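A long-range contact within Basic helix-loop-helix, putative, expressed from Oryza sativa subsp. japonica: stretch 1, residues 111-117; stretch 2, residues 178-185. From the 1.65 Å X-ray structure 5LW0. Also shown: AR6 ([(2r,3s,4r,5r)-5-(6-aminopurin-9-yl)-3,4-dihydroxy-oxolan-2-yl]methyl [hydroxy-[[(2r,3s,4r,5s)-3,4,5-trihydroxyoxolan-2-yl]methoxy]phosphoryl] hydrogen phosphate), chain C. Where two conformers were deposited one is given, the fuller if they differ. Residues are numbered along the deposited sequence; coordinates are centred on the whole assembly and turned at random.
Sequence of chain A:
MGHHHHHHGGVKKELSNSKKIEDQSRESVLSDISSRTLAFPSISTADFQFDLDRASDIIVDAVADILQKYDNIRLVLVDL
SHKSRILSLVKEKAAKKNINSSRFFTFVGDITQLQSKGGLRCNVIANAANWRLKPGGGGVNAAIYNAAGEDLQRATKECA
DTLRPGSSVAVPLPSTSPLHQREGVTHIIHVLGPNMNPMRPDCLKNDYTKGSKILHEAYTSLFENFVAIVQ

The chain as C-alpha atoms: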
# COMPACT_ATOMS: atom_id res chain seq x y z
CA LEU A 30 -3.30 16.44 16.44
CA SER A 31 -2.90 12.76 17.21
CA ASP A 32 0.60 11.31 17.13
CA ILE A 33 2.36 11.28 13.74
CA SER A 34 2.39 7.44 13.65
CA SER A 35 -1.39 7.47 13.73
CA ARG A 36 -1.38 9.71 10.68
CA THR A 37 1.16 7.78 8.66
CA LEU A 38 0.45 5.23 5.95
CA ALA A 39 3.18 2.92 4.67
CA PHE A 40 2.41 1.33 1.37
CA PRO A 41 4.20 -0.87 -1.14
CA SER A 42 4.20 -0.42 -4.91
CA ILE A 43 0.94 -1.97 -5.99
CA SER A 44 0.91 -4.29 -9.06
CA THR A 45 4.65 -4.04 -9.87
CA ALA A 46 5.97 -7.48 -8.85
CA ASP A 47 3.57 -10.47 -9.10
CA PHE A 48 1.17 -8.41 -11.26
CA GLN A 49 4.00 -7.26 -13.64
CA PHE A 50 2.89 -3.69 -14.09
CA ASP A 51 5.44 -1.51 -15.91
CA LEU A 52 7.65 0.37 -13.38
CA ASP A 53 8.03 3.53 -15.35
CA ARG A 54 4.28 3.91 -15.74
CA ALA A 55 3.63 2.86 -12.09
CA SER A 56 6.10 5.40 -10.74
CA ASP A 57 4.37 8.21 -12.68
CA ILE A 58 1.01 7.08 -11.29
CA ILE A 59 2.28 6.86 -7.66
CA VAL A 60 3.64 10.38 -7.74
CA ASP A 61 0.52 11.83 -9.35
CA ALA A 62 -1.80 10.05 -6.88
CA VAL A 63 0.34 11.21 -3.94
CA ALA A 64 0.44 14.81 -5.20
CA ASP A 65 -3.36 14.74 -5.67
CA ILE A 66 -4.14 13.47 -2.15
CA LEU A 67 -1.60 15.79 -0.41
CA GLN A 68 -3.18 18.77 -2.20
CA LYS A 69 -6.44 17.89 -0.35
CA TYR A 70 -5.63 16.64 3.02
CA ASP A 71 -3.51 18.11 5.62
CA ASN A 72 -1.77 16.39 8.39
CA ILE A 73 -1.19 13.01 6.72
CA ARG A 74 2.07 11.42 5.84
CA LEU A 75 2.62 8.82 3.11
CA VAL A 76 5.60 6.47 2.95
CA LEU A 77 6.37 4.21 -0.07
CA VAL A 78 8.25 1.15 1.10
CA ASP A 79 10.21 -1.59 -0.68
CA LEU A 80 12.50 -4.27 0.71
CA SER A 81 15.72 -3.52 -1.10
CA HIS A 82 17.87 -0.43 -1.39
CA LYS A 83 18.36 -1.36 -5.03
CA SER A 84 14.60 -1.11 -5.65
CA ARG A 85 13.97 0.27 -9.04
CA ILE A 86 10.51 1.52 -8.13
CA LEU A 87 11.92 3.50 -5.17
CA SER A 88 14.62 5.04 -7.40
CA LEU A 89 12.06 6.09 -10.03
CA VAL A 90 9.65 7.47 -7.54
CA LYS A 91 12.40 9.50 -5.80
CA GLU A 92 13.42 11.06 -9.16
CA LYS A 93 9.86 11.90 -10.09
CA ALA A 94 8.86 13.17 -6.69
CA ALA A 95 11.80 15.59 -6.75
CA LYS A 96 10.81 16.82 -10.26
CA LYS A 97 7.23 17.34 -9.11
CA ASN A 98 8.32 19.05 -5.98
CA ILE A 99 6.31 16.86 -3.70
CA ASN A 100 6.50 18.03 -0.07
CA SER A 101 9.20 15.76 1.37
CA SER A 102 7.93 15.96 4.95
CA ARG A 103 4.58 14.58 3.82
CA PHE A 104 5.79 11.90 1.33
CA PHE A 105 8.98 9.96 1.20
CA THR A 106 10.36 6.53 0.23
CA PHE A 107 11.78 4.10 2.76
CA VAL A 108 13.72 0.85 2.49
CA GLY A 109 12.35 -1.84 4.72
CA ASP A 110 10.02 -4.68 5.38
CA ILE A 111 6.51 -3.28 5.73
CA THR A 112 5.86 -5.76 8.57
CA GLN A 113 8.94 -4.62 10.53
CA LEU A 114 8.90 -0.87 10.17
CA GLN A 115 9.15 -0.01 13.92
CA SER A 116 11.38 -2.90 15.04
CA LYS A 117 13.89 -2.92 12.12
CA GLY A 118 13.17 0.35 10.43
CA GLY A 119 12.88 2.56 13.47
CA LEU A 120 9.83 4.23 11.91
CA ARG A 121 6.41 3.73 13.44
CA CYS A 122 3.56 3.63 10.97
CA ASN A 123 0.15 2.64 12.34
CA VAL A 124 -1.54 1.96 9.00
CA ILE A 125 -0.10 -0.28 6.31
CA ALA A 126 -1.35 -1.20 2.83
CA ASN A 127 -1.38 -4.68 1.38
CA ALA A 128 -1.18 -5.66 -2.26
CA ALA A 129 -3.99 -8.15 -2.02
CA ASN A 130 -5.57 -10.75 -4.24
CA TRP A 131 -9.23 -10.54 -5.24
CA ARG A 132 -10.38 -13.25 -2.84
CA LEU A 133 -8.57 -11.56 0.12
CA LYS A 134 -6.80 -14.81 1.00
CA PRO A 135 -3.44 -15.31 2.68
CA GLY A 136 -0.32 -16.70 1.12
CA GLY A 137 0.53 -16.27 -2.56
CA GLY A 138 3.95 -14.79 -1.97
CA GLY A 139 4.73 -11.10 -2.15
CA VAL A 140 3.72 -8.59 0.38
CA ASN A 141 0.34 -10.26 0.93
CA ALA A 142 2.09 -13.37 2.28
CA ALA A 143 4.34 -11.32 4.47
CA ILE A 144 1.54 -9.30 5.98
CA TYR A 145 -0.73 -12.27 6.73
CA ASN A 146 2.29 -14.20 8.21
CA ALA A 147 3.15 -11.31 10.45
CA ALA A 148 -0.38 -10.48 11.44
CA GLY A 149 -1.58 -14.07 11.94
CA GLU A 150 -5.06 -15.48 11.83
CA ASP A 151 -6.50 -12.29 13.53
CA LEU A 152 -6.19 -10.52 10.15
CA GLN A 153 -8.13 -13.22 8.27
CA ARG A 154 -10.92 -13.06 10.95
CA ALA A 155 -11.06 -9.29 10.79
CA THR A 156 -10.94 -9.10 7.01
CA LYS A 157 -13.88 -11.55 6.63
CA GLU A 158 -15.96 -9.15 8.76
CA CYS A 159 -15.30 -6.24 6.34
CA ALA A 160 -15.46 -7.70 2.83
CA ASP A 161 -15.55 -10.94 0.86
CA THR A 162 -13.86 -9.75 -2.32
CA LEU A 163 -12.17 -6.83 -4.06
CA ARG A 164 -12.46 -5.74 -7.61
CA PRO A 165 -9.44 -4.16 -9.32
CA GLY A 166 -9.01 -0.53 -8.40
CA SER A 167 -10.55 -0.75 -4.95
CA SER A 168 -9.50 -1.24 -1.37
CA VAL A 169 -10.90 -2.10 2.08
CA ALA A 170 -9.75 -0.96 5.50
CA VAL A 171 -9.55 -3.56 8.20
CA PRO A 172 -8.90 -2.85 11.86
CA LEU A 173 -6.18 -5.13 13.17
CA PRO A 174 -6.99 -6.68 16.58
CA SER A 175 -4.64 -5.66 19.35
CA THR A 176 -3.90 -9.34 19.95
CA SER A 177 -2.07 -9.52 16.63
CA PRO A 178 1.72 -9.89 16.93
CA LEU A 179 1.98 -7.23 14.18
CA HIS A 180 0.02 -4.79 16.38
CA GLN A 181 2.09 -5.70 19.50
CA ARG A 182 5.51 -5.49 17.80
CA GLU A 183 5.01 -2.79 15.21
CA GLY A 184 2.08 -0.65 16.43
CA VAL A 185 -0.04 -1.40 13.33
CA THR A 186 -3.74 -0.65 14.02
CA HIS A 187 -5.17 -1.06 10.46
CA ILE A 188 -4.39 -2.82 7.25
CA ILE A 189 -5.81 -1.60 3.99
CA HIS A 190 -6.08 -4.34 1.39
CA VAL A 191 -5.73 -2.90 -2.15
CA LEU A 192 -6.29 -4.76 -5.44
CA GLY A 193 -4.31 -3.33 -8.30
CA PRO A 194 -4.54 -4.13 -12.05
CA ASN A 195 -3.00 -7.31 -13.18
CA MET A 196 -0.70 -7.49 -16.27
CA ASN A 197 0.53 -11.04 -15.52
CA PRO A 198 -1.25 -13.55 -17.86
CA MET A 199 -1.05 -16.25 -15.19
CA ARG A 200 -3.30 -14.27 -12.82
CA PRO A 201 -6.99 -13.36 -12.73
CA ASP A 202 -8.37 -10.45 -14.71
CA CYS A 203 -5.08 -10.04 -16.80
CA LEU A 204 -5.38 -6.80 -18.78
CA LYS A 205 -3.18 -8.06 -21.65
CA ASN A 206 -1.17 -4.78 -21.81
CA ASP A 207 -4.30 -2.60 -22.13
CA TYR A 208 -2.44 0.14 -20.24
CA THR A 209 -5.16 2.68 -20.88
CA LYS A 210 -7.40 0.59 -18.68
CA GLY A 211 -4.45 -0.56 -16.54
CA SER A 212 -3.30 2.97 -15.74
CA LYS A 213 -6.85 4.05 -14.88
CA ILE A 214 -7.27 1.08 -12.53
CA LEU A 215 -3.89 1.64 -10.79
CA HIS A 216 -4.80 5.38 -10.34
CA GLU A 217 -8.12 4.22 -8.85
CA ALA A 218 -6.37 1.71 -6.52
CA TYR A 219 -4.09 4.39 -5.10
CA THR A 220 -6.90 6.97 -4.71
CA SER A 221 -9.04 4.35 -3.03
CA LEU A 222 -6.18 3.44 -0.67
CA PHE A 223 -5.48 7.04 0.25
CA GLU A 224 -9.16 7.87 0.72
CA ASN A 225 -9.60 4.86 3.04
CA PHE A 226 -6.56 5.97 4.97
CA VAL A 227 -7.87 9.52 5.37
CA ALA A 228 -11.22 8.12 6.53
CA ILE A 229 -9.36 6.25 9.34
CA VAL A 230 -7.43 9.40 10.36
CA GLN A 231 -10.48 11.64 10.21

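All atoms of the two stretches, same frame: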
# COMPACT_ATOMS: atom_id res chain seq x y z
N ILE A 111 7.72 -3.93 5.28
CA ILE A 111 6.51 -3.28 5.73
C ILE A 111 5.93 -3.86 7.01
O ILE A 111 5.12 -3.23 7.66
CB ILE A 111 5.49 -3.22 4.58
CG1 ILE A 111 4.57 -2.02 4.75
CG2 ILE A 111 4.75 -4.50 4.41
CD1 ILE A 111 3.73 -1.74 3.53
N THR A 112 6.30 -5.12 7.33
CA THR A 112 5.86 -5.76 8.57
C THR A 112 6.86 -5.60 9.73
O THR A 112 6.59 -6.10 10.81
CB THR A 112 5.61 -7.26 8.35
OG1 THR A 112 6.84 -7.95 8.12
CG2 THR A 112 4.71 -7.48 7.17
N GLN A 113 7.95 -4.86 9.50
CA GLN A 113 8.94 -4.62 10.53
C GLN A 113 9.41 -3.15 10.52
O GLN A 113 10.62 -2.85 10.79
CB GLN A 113 10.15 -5.52 10.33
CG GLN A 113 9.82 -7.01 10.32
CD GLN A 113 11.07 -7.91 10.26
OE1 GLN A 113 11.76 -8.08 11.23
NE2 GLN A 113 11.34 -8.45 9.10
N LEU A 114 8.48 -2.22 10.27
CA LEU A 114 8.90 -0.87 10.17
C LEU A 114 9.41 -0.28 11.51
O LEU A 114 10.30 0.52 11.48
CB LEU A 114 7.76 0.01 9.62
CG LEU A 114 7.51 -0.28 8.17
CD1 LEU A 114 6.20 0.37 7.72
CD2 LEU A 114 8.67 0.12 7.30
N GLN A 115 8.74 -0.56 12.62
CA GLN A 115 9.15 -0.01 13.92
C GLN A 115 10.38 -0.75 14.44
O GLN A 115 11.41 -0.13 14.76
CB GLN A 115 8.03 -0.07 14.93
CG GLN A 115 8.45 0.42 16.31
CD GLN A 115 7.26 0.60 17.23
OE1 GLN A 115 6.50 -0.34 17.49
NE2 GLN A 115 7.10 1.80 17.75
N SER A 116 10.32 -2.08 14.40
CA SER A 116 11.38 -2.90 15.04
C SER A 116 12.71 -2.85 14.27
O SER A 116 13.79 -2.61 14.89
CB SER A 116 10.92 -4.36 15.22
OG SER A 116 10.63 -4.98 13.97
N LYS A 117 12.66 -2.99 12.95
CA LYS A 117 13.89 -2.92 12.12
C LYS A 117 14.12 -1.59 11.44
O LYS A 117 15.24 -1.24 11.12
CB LYS A 117 13.87 -4.05 11.08
CG LYS A 117 13.75 -5.43 11.70
CD LYS A 117 15.06 -5.89 12.30
CE LYS A 117 15.01 -7.38 12.61
NZ LYS A 117 16.24 -7.83 13.32
N PRO A 178 0.31 -10.17 16.73
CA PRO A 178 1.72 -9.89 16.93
C PRO A 178 2.20 -8.64 16.15
O PRO A 178 3.05 -7.89 16.63
CB PRO A 178 2.41 -11.16 16.40
CG PRO A 178 1.41 -12.24 16.67
CD PRO A 178 0.06 -11.60 16.45
N LEU A 179 1.63 -8.42 14.96
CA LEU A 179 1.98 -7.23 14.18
C LEU A 179 1.58 -5.92 14.89
O LEU A 179 2.30 -4.94 14.81
CB LEU A 179 1.34 -7.30 12.78
CG LEU A 179 1.68 -6.15 11.83
CD1 LEU A 179 3.18 -6.04 11.56
CD2 LEU A 179 0.98 -6.44 10.52
N HIS A 180 0.44 -5.93 15.60
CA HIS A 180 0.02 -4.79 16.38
C HIS A 180 1.01 -4.62 17.60
O HIS A 180 1.52 -3.55 17.88
CB HIS A 180 -1.47 -5.03 16.83
CG HIS A 180 -2.21 -3.80 17.30
ND1 HIS A 180 -3.52 -3.52 16.91
CD2 HIS A 180 -1.86 -2.81 18.15
CE1 HIS A 180 -3.92 -2.42 17.52
NE2 HIS A 180 -2.94 -1.97 18.28
N GLN A 181 1.24 -5.72 18.31
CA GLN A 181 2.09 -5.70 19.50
C GLN A 181 3.51 -5.26 19.20
O GLN A 181 4.07 -4.47 19.94
CB GLN A 181 2.09 -7.07 20.16
CG GLN A 181 0.74 -7.41 20.78
CD GLN A 181 0.58 -8.89 21.09
OE1 GLN A 181 -0.44 -9.31 21.66
NE2 GLN A 181 1.56 -9.70 20.70
N ARG A 182 4.09 -5.74 18.11
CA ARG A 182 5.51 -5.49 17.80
C ARG A 182 5.73 -4.24 17.02
O ARG A 182 6.77 -3.59 17.15
CB ARG A 182 6.12 -6.64 17.02
CG ARG A 182 6.19 -7.95 17.76
CD ARG A 182 6.92 -9.00 16.93
NE ARG A 182 6.30 -10.32 17.07
CZ ARG A 182 6.33 -11.06 18.18
NH1 ARG A 182 6.95 -10.62 19.28
NH2 ARG A 182 5.73 -12.24 18.20
N GLU A 183 4.77 -3.89 16.15
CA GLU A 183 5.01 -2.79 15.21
C GLU A 183 4.03 -1.62 15.34
O GLU A 183 4.23 -0.59 14.67
CB GLU A 183 4.99 -3.30 13.78
CG GLU A 183 5.88 -4.51 13.53
CD GLU A 183 7.38 -4.25 13.74
OE1 GLU A 183 7.84 -3.09 13.61
OE2 GLU A 183 8.10 -5.26 13.97
N GLY A 184 3.01 -1.74 16.19
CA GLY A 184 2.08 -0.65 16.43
C GLY A 184 1.01 -0.50 15.34
O GLY A 184 0.26 0.47 15.36
N VAL A 185 0.91 -1.47 14.46
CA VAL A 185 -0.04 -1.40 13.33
C VAL A 185 -1.47 -1.58 13.92
O VAL A 185 -1.77 -2.57 14.66
CB VAL A 185 0.23 -2.46 12.30
CG1 VAL A 185 -0.85 -2.51 11.23
CG2 VAL A 185 1.60 -2.28 11.67
N1 AR6 C . 7.90 -5.21 2.61
C2 AR6 C . 7.88 -4.21 1.70
N3 AR6 C . 7.70 -4.38 0.41
C4 AR6 C . 7.53 -5.64 -0.11
C5 AR6 C . 7.50 -6.77 0.77
C6 AR6 C . 7.70 -6.51 2.20
N6 AR6 C . 7.68 -7.46 3.10
N7 AR6 C . 7.30 -7.92 -0.04
C8 AR6 C . 7.16 -7.46 -1.31
N9 AR6 C . 7.29 -6.09 -1.36
PA AR6 C . 3.54 -7.87 -4.78
PB AR6 C . 1.44 -7.13 -6.76
C1' AR6 C . 7.10 -5.20 -2.48
O1A AR6 C . 4.02 -8.94 -5.79
O1B AR6 C . 2.42 -7.01 -7.90
C1D AR6 C . 0.35 -11.19 -3.92
O1D AR6 C . 0.95 -12.34 -3.37
C2' AR6 C . 7.57 -5.67 -3.85
O2' AR6 C . 9.03 -5.60 -4.01
O2A AR6 C . 3.37 -8.22 -3.35
O2B AR6 C . 0.34 -6.12 -6.60
C2D AR6 C . -1.20 -11.35 -3.88
O2D AR6 C . -1.58 -12.72 -3.45
C3' AR6 C . 6.78 -4.76 -4.76
O3' AR6 C . 7.44 -3.48 -4.96
O3A AR6 C . 2.15 -7.20 -5.30
C3D AR6 C . -1.66 -11.04 -5.28
O3D AR6 C . -2.04 -12.32 -5.87
C4' AR6 C . 5.46 -4.55 -3.99
O4' AR6 C . 5.67 -5.04 -2.69
C4D AR6 C . -0.42 -10.45 -6.00
O4D AR6 C . 0.76 -10.90 -5.30
C5' AR6 C . 4.28 -5.27 -4.60
O5' AR6 C . 4.61 -6.63 -4.94
C5D AR6 C . -0.34 -8.93 -5.99
O5D AR6 C . 0.75 -8.59 -6.87

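A carboxylate placed at the end of one helix can gather the free amides of a turn far away in sequence, and the contact between residues 111-117 and 178-185 is a compact example. The second stretch is helical from Pro178 to Glu183, and its backbone bonds follow the expected i to i-4 pattern: Arg182 N to Pro178 O at 2.8 Å, Glu183 N to Leu179 O at 3.0 Å and Gly184 N to His180 O at 2.9 Å. Gly184 then leaves helical geometry with a phi of 80°, a value that by itself favours glycine. In the first stretch, residues Leu114 to Lys117 have helical phi and psi angles without a regular series of bonds, although Lys117 N does reach Gln113 O at 3.0 Å. The two backbones converge toward the end of the helix: the CA atoms of Thr112 and Leu179 are 7.0 Å apart, whereas those of Gln115 and Glu183 are separated by 5.2 Å.

The first turn of a helical segment has amide hydrogens with no carbonyl of the preceding turn to receive them. Here Glu183 supplies an acceptor from 67 or more residues away. Its CA-to-CB bond points sideways, but chi1 and chi2, both m, fold the side chain so that its end comes nearer to the first stretch. OE1 of Glu183 accepts a well-directed hydrogen bond from Ser116 N at 2.8 Å, with an angle of 159° at the hydrogen, and a weak one from Gln115 N at 2.9 Å, where the angle falls to 122°. The similar lengths conceal unequal bonds, since only the first is close to linear. The other carboxylate oxygen, OE2 of Glu183, receives a hydrogen bond from Ser116 OG at a short 2.5 Å. Ser116, with chi1 at 62°, therefore offers both its backbone amide and its hydroxyl to the same carboxylate, one to each oxygen.

Packing supports this polar centre. Glu183 has 101 Å² covered by the first stretch, the largest share of any residue in a contact that buries 298 Å² in all. Its aliphatic part contributes too, for CG of Glu183 lies 3.2 Å from Thr112 O. The same carbonyl oxygen, Thr112 O, is 3.5 Å from CD1 of Leu179, whose side chain extends from one helical turn earlier, and the side chains of this pair approach to 4.2 Å between Thr112 CB and Leu179 CD1. Thr112 thus rests against both residues, while Gln115 directs its CA-to-CB bond toward the helix end and brings CB to 3.3 Å from Glu183 OE1.

Not every residue faces this contact. Ile111 turns its side chain away from the helix and uses its backbone instead to bind the ligand: Ile111 N donates to N1 of the adenine of AR6 at 3.0 Å, with a nearly straight angle of 175°. Ligand recognition and the long-range contact thus meet within a few residues of one loop.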